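Chitin deacetylase 1 (Bombyx mori, PDB 5ZNT) uses a zinc ion to hydrolyse the N-acetamido groups of N-acetyl-D-glucosamine residues in chitin, yielding chitosan and acetate. Local coordinates at residues A[99-113]-A[142-154]. Residues are numbered along the deposited sequence; the frame is centred on the assembly and turned at random.
With ZN (zinc ion), chain C.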
loop_
_atom_site.group_PDB
_atom_site.type_symbol
_atom_site.label_atom_id
_atom_site.label_comp_id
_atom_site.label_asym_id
_atom_site.label_seq_id
_atom_site.Cartn_x
_atom_site.Cartn_y
_atom_site.Cartn_z
ATOM N N ALA A 99 6.552 1.713 2.225
ATOM C CA ALA A 99 6.752 0.778 1.119
ATOM C C ALA A 99 7.291 1.563 -0.072
ATOM O O ALA A 99 7.362 2.795 -0.031
ATOM C CB ALA A 99 5.435 0.058 0.743
ATOM N N VAL A 100 7.688 0.871 -1.157
ATOM C CA VAL A 100 8.363 1.560 -2.263
ATOM C C VAL A 100 7.427 1.703 -3.450
ATOM O O VAL A 100 6.605 0.821 -3.744
ATOM C CB VAL A 100 9.681 0.887 -2.689
ATOM C CG1 VAL A 100 10.626 0.727 -1.484
ATOM C CG2 VAL A 100 9.450 -0.445 -3.400
ATOM N N HIS A 101 7.589 2.822 -4.153
ATOM C CA HIS A 101 6.804 3.215 -5.310
ATOM C C HIS A 101 7.741 3.705 -6.421
ATOM O O HIS A 101 7.363 4.559 -7.228
ATOM C CB HIS A 101 5.798 4.291 -4.901
ATOM C CG HIS A 101 4.730 4.589 -5.913
ATOM N ND1 HIS A 101 4.039 3.609 -6.593
ATOM C CD2 HIS A 101 4.192 5.773 -6.315
ATOM C CE1 HIS A 101 3.137 4.173 -7.381
ATOM N NE2 HIS A 101 3.214 5.487 -7.237
ATOM N N SER A 102 8.985 3.203 -6.425
ATOM C CA SER A 102 10.049 3.406 -7.419
ATOM C C SER A 102 10.873 4.686 -7.208
ATOM O O SER A 102 10.467 5.605 -6.489
ATOM C CB SER A 102 9.516 3.389 -8.861
ATOM O OG SER A 102 9.094 4.675 -9.252
ATOM N N ILE A 103 12.045 4.732 -7.838
ATOM C CA ILE A 103 12.887 5.930 -7.812
ATOM C C ILE A 103 12.360 6.983 -8.781
ATOM O O ILE A 103 12.141 8.141 -8.408
ATOM C CB ILE A 103 14.343 5.553 -8.150
ATOM C CG1 ILE A 103 14.958 4.758 -6.990
ATOM C CG2 ILE A 103 15.159 6.844 -8.511
ATOM C CD1 ILE A 103 16.394 4.249 -7.271
ATOM N N THR A 104 12.133 6.600 -10.034
ATOM C CA THR A 104 11.851 7.590 -11.068
ATOM C C THR A 104 10.371 7.908 -11.242
ATOM O O THR A 104 10.055 8.988 -11.755
ATOM C CB THR A 104 12.379 7.139 -12.443
ATOM O OG1 THR A 104 11.561 6.073 -12.939
ATOM C CG2 THR A 104 13.839 6.665 -12.362
ATOM N N HIS A 105 9.464 7.007 -10.863
ATOM C CA HIS A 105 8.041 7.156 -11.205
ATOM C C HIS A 105 7.874 7.471 -12.700
ATOM O O HIS A 105 7.045 8.295 -13.098
ATOM C CB HIS A 105 7.369 8.230 -10.339
ATOM C CG HIS A 105 5.904 8.002 -10.119
ATOM N ND1 HIS A 105 4.942 8.328 -11.058
ATOM C CD2 HIS A 105 5.234 7.484 -9.060
ATOM C CE1 HIS A 105 3.745 8.037 -10.578
ATOM N NE2 HIS A 105 3.897 7.503 -9.375
ATOM N N ASN A 106 8.718 6.847 -13.514
ATOM C CA ASN A 106 8.703 6.955 -14.973
ATOM C C ASN A 106 7.278 6.930 -15.513
ATOM O O ASN A 106 6.542 5.969 -15.286
ATOM C CB ASN A 106 9.509 5.786 -15.551
ATOM C CG ASN A 106 9.802 5.941 -17.050
ATOM O OD1 ASN A 106 9.051 6.577 -17.772
ATOM N ND2 ASN A 106 10.905 5.357 -17.500
ATOM N N ASP A 107 6.877 7.996 -16.214
ATOM C CA ASP A 107 5.489 8.103 -16.659
ATOM C C ASP A 107 5.239 7.424 -17.994
ATOM O O ASP A 107 4.117 7.497 -18.504
ATOM C CB ASP A 107 5.037 9.565 -16.721
ATOM C CG ASP A 107 5.810 10.392 -17.743
ATOM O OD1 ASP A 107 6.749 9.877 -18.396
ATOM O OD2 ASP A 107 5.484 11.587 -17.863
ATOM N N ASP A 108 6.239 6.745 -18.544
ATOM C CA ASP A 108 6.092 5.937 -19.750
ATOM C C ASP A 108 5.564 4.569 -19.335
ATOM O O ASP A 108 6.323 3.711 -18.881
ATOM C CB ASP A 108 7.426 5.831 -20.475
ATOM C CG ASP A 108 7.297 5.178 -21.833
ATOM O OD1 ASP A 108 6.185 4.713 -22.166
ATOM O OD2 ASP A 108 8.308 5.136 -22.560
ATOM N N GLU A 109 4.251 4.357 -19.495
ATOM C CA GLU A 109 3.633 3.126 -19.006
ATOM C C GLU A 109 4.157 1.885 -19.711
ATOM O O GLU A 109 4.071 0.783 -19.152
ATOM C CB GLU A 109 2.117 3.186 -19.169
ATOM C CG GLU A 109 1.425 4.044 -18.160
ATOM C CD GLU A 109 -0.072 3.871 -18.224
ATOM O OE1 GLU A 109 -0.534 2.883 -18.831
ATOM O OE2 GLU A 109 -0.784 4.734 -17.682
ATOM N N ARG A 110 4.693 2.032 -20.921
ATOM C CA ARG A 110 5.224 0.871 -21.610
ATOM C C ARG A 110 6.585 0.475 -21.058
ATOM O O ARG A 110 6.972 -0.698 -21.157
ATOM C CB ARG A 110 5.285 1.146 -23.115
ATOM C CG ARG A 110 4.089 1.962 -23.618
ATOM C CD ARG A 110 4.414 2.786 -24.869
ATOM N NE ARG A 110 5.644 3.561 -24.729
ATOM C CZ ARG A 110 6.334 4.068 -25.746
ATOM N NH1 ARG A 110 5.915 3.884 -26.994
ATOM N NH2 ARG A 110 7.443 4.759 -25.515
ATOM N N PHE A 111 7.322 1.426 -20.467
ATOM C CA PHE A 111 8.557 1.047 -19.782
ATOM C C PHE A 111 8.278 0.001 -18.711
ATOM O O PHE A 111 8.929 -1.047 -18.670
ATOM C CB PHE A 111 9.244 2.267 -19.163
ATOM C CG PHE A 111 10.207 1.907 -18.055
ATOM C CD1 PHE A 111 11.488 1.457 -18.356
ATOM C CD2 PHE A 111 9.818 1.983 -16.717
ATOM C CE1 PHE A 111 12.368 1.096 -17.349
ATOM C CE2 PHE A 111 10.686 1.625 -15.706
ATOM C CZ PHE A 111 11.971 1.185 -16.013
ATOM N N TRP A 112 7.286 0.255 -17.849
ATOM C CA TRP A 112 6.999 -0.669 -16.751
ATOM C C TRP A 112 6.516 -2.025 -17.267
ATOM O O TRP A 112 6.948 -3.081 -16.783
ATOM C CB TRP A 112 5.963 -0.051 -15.811
ATOM C CG TRP A 112 6.477 1.196 -15.151
ATOM C CD1 TRP A 112 6.154 2.483 -15.459
ATOM C CD2 TRP A 112 7.439 1.261 -14.096
ATOM N NE1 TRP A 112 6.847 3.351 -14.653
ATOM C CE2 TRP A 112 7.648 2.626 -13.806
ATOM C CE3 TRP A 112 8.146 0.298 -13.374
ATOM C CZ2 TRP A 112 8.533 3.057 -12.809
ATOM C CZ3 TRP A 112 9.019 0.723 -12.367
ATOM C CH2 TRP A 112 9.215 2.086 -12.109
ATOM N N SER A 113 5.598 -2.017 -18.231
ATOM C CA SER A 113 4.992 -3.274 -18.652
ATOM C C SER A 113 5.976 -4.159 -19.411
ATOM O O SER A 113 5.738 -5.367 -19.525
ATOM C CB SER A 113 3.739 -2.993 -19.490
ATOM O OG SER A 113 2.704 -2.420 -18.689
ATOM N N VAL A 142 10.756 -2.237 5.325
ATOM C CA VAL A 142 10.357 -1.735 4.008
ATOM C C VAL A 142 10.268 -2.951 3.077
ATOM O O VAL A 142 11.276 -3.443 2.587
ATOM C CB VAL A 142 11.346 -0.684 3.496
ATOM C CG1 VAL A 142 10.944 -0.182 2.103
ATOM C CG2 VAL A 142 11.482 0.486 4.510
ATOM N N VAL A 143 9.057 -3.473 2.855
ATOM C CA VAL A 143 8.934 -4.812 2.272
ATOM C C VAL A 143 7.895 -4.874 1.156
ATOM O O VAL A 143 7.758 -5.909 0.492
ATOM C CB VAL A 143 8.602 -5.864 3.356
ATOM C CG1 VAL A 143 9.625 -5.827 4.491
ATOM C CG2 VAL A 143 7.181 -5.663 3.898
ATOM N N GLY A 144 7.141 -3.793 0.955
ATOM C CA GLY A 144 6.097 -3.775 -0.058
ATOM C C GLY A 144 6.444 -2.964 -1.289
ATOM O O GLY A 144 7.287 -2.059 -1.238
ATOM N N VAL A 145 5.789 -3.280 -2.407
ATOM C CA VAL A 145 6.009 -2.629 -3.691
ATOM C C VAL A 145 4.660 -2.271 -4.283
ATOM O O VAL A 145 3.733 -3.093 -4.264
ATOM C CB VAL A 145 6.770 -3.553 -4.669
ATOM C CG1 VAL A 145 6.793 -2.930 -6.078
ATOM C CG2 VAL A 145 8.202 -3.794 -4.185
ATOM N N ARG A 146 4.564 -1.069 -4.863
ATOM C CA ARG A 146 3.467 -0.727 -5.765
ATOM C C ARG A 146 4.055 -0.001 -6.963
ATOM O O ARG A 146 4.762 1.001 -6.796
ATOM C CB ARG A 146 2.413 0.148 -5.083
ATOM C CG ARG A 146 1.293 0.621 -6.032
ATOM C CD ARG A 146 0.155 1.278 -5.225
ATOM N NE ARG A 146 -0.660 0.310 -4.480
ATOM C CZ ARG A 146 -1.549 0.629 -3.540
ATOM N NH1 ARG A 146 -1.748 1.906 -3.205
ATOM N NH2 ARG A 146 -2.250 -0.333 -2.941
ATOM N N ALA A 147 3.750 -0.490 -8.167
ATOM C CA ALA A 147 4.315 0.088 -9.391
ATOM C C ALA A 147 3.595 1.376 -9.778
ATOM O O ALA A 147 2.374 1.479 -9.619
ATOM C CB ALA A 147 4.239 -0.906 -10.557
ATOM N N PRO A 148 4.342 2.375 -10.270
ATOM C CA PRO A 148 3.720 3.565 -10.850
ATOM C C PRO A 148 2.670 3.207 -11.894
ATOM O O PRO A 148 2.822 2.244 -12.661
ATOM C CB PRO A 148 4.907 4.307 -11.483
ATOM C CG PRO A 148 6.069 3.936 -10.594
ATOM C CD PRO A 148 5.813 2.465 -10.249
ATOM N N TYR A 149 1.590 3.986 -11.887
ATOM C CA TYR A 149 0.424 3.845 -12.766
ATOM C C TYR A 149 -0.181 2.434 -12.710
ATOM O O TYR A 149 -0.906 2.028 -13.628
ATOM C CB TYR A 149 0.787 4.290 -14.207
ATOM C CG TYR A 149 1.540 5.614 -14.158
ATOM C CD1 TYR A 149 0.861 6.825 -14.013
ATOM C CD2 TYR A 149 2.934 5.641 -14.145
ATOM C CE1 TYR A 149 1.559 8.039 -13.913
ATOM C CE2 TYR A 149 3.641 6.851 -14.023
ATOM C CZ TYR A 149 2.942 8.029 -13.907
ATOM O OH TYR A 149 3.635 9.210 -13.799
ATOM N N LEU A 150 0.092 1.696 -11.621
ATOM C CA LEU A 150 -0.369 0.323 -11.423
ATOM C C LEU A 150 -0.036 -0.555 -12.633
ATOM O O LEU A 150 -0.826 -1.409 -13.049
ATOM C CB LEU A 150 -1.873 0.285 -11.112
ATOM C CG LEU A 150 -2.327 1.139 -9.905
ATOM C CD1 LEU A 150 -3.826 0.969 -9.642
ATOM C CD2 LEU A 150 -1.561 0.713 -8.653
ATOM N N ARG A 151 1.159 -0.356 -13.200
ATOM C CA ARG A 151 1.603 -1.170 -14.329
ATOM C C ARG A 151 2.290 -2.418 -13.796
ATOM O O ARG A 151 3.419 -2.353 -13.295
ATOM C CB ARG A 151 2.543 -0.385 -15.240
ATOM C CG ARG A 151 1.969 0.889 -15.830
ATOM C CD ARG A 151 0.612 0.665 -16.487
ATOM N NE ARG A 151 0.678 -0.283 -17.600
ATOM C CZ ARG A 151 -0.389 -0.686 -18.282
ATOM N NH1 ARG A 151 -1.594 -0.226 -17.956
ATOM N NH2 ARG A 151 -0.260 -1.561 -19.275
ATOM N N VAL A 152 1.622 -3.564 -13.918
ATOM C CA VAL A 152 2.214 -4.819 -13.489
ATOM C C VAL A 152 3.320 -5.218 -14.458
ATOM O O VAL A 152 3.204 -5.009 -15.673
ATOM C CB VAL A 152 1.134 -5.908 -13.406
ATOM C CG1 VAL A 152 1.705 -7.151 -12.751
ATOM C CG2 VAL A 152 -0.064 -5.362 -12.634
ATOM N N GLY A 153 4.401 -5.792 -13.921
ATOM C CA GLY A 153 5.554 -6.159 -14.738
ATOM C C GLY A 153 5.652 -7.634 -15.106
ATOM O O GLY A 153 6.747 -8.212 -15.077
ATOM N N GLY A 154 4.521 -8.248 -15.454
ATOM C CA GLY A 154 4.511 -9.664 -15.794
ATOM C C GLY A 154 5.278 -10.491 -14.794
ATOM O O GLY A 154 5.247 -10.230 -13.588
HETATM ZN ZN ZN C . 2.241 7.125 -8.150
HETATM O O HOH W 1 1.302 -4.365 -17.158
HETATM O O HOH W 2 1.221 5.715 -9.660
HETATM O O HOH W 3 0.223 6.215 -7.541
HETATM O O HOH W 4 1.054 8.723 -8.962
#
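H101 donates from ND1 to the backbone O of R146 (2.7 Å); the oxygen lies near the imidazole plane, though the donor stands well above the carbonyl plane. This bond fixes the ring's rotation and leaves NE2 for the zinc ion, 2.1 Å away. The second zinc-bound ring, H105, with CG anti to the backbone N (chi1 -152°), comes in over P148, whose CB sits over the ring centre. Its ND1 makes a weak hydrogen bond to Y149 OH, while its edge meets the Y149 face in an offset edge-to-face pair. With D46, the two histidines form the Asp-His-His zinc site of the carbohydrate esterase 4 deacetylase domain, three waters completing the shell. P148 also turns CD over the six-membered ring of W112, whose NE1 donates to N106 O (2.7 Å). R151 reaches S113 OG in its guanidinium plane with NE and NH2, both at 3.1 Å, NH2 also serving N197 O; E109 OE1 lies over the guanidinium face, a salt bridge of charge alone. A leucine in place of R151 would probably leave E109 without its countercharge and S113 OG without both donors. V100 N-H meets G144 O almost straight (177°), bridging strands 97-100 and 144-145.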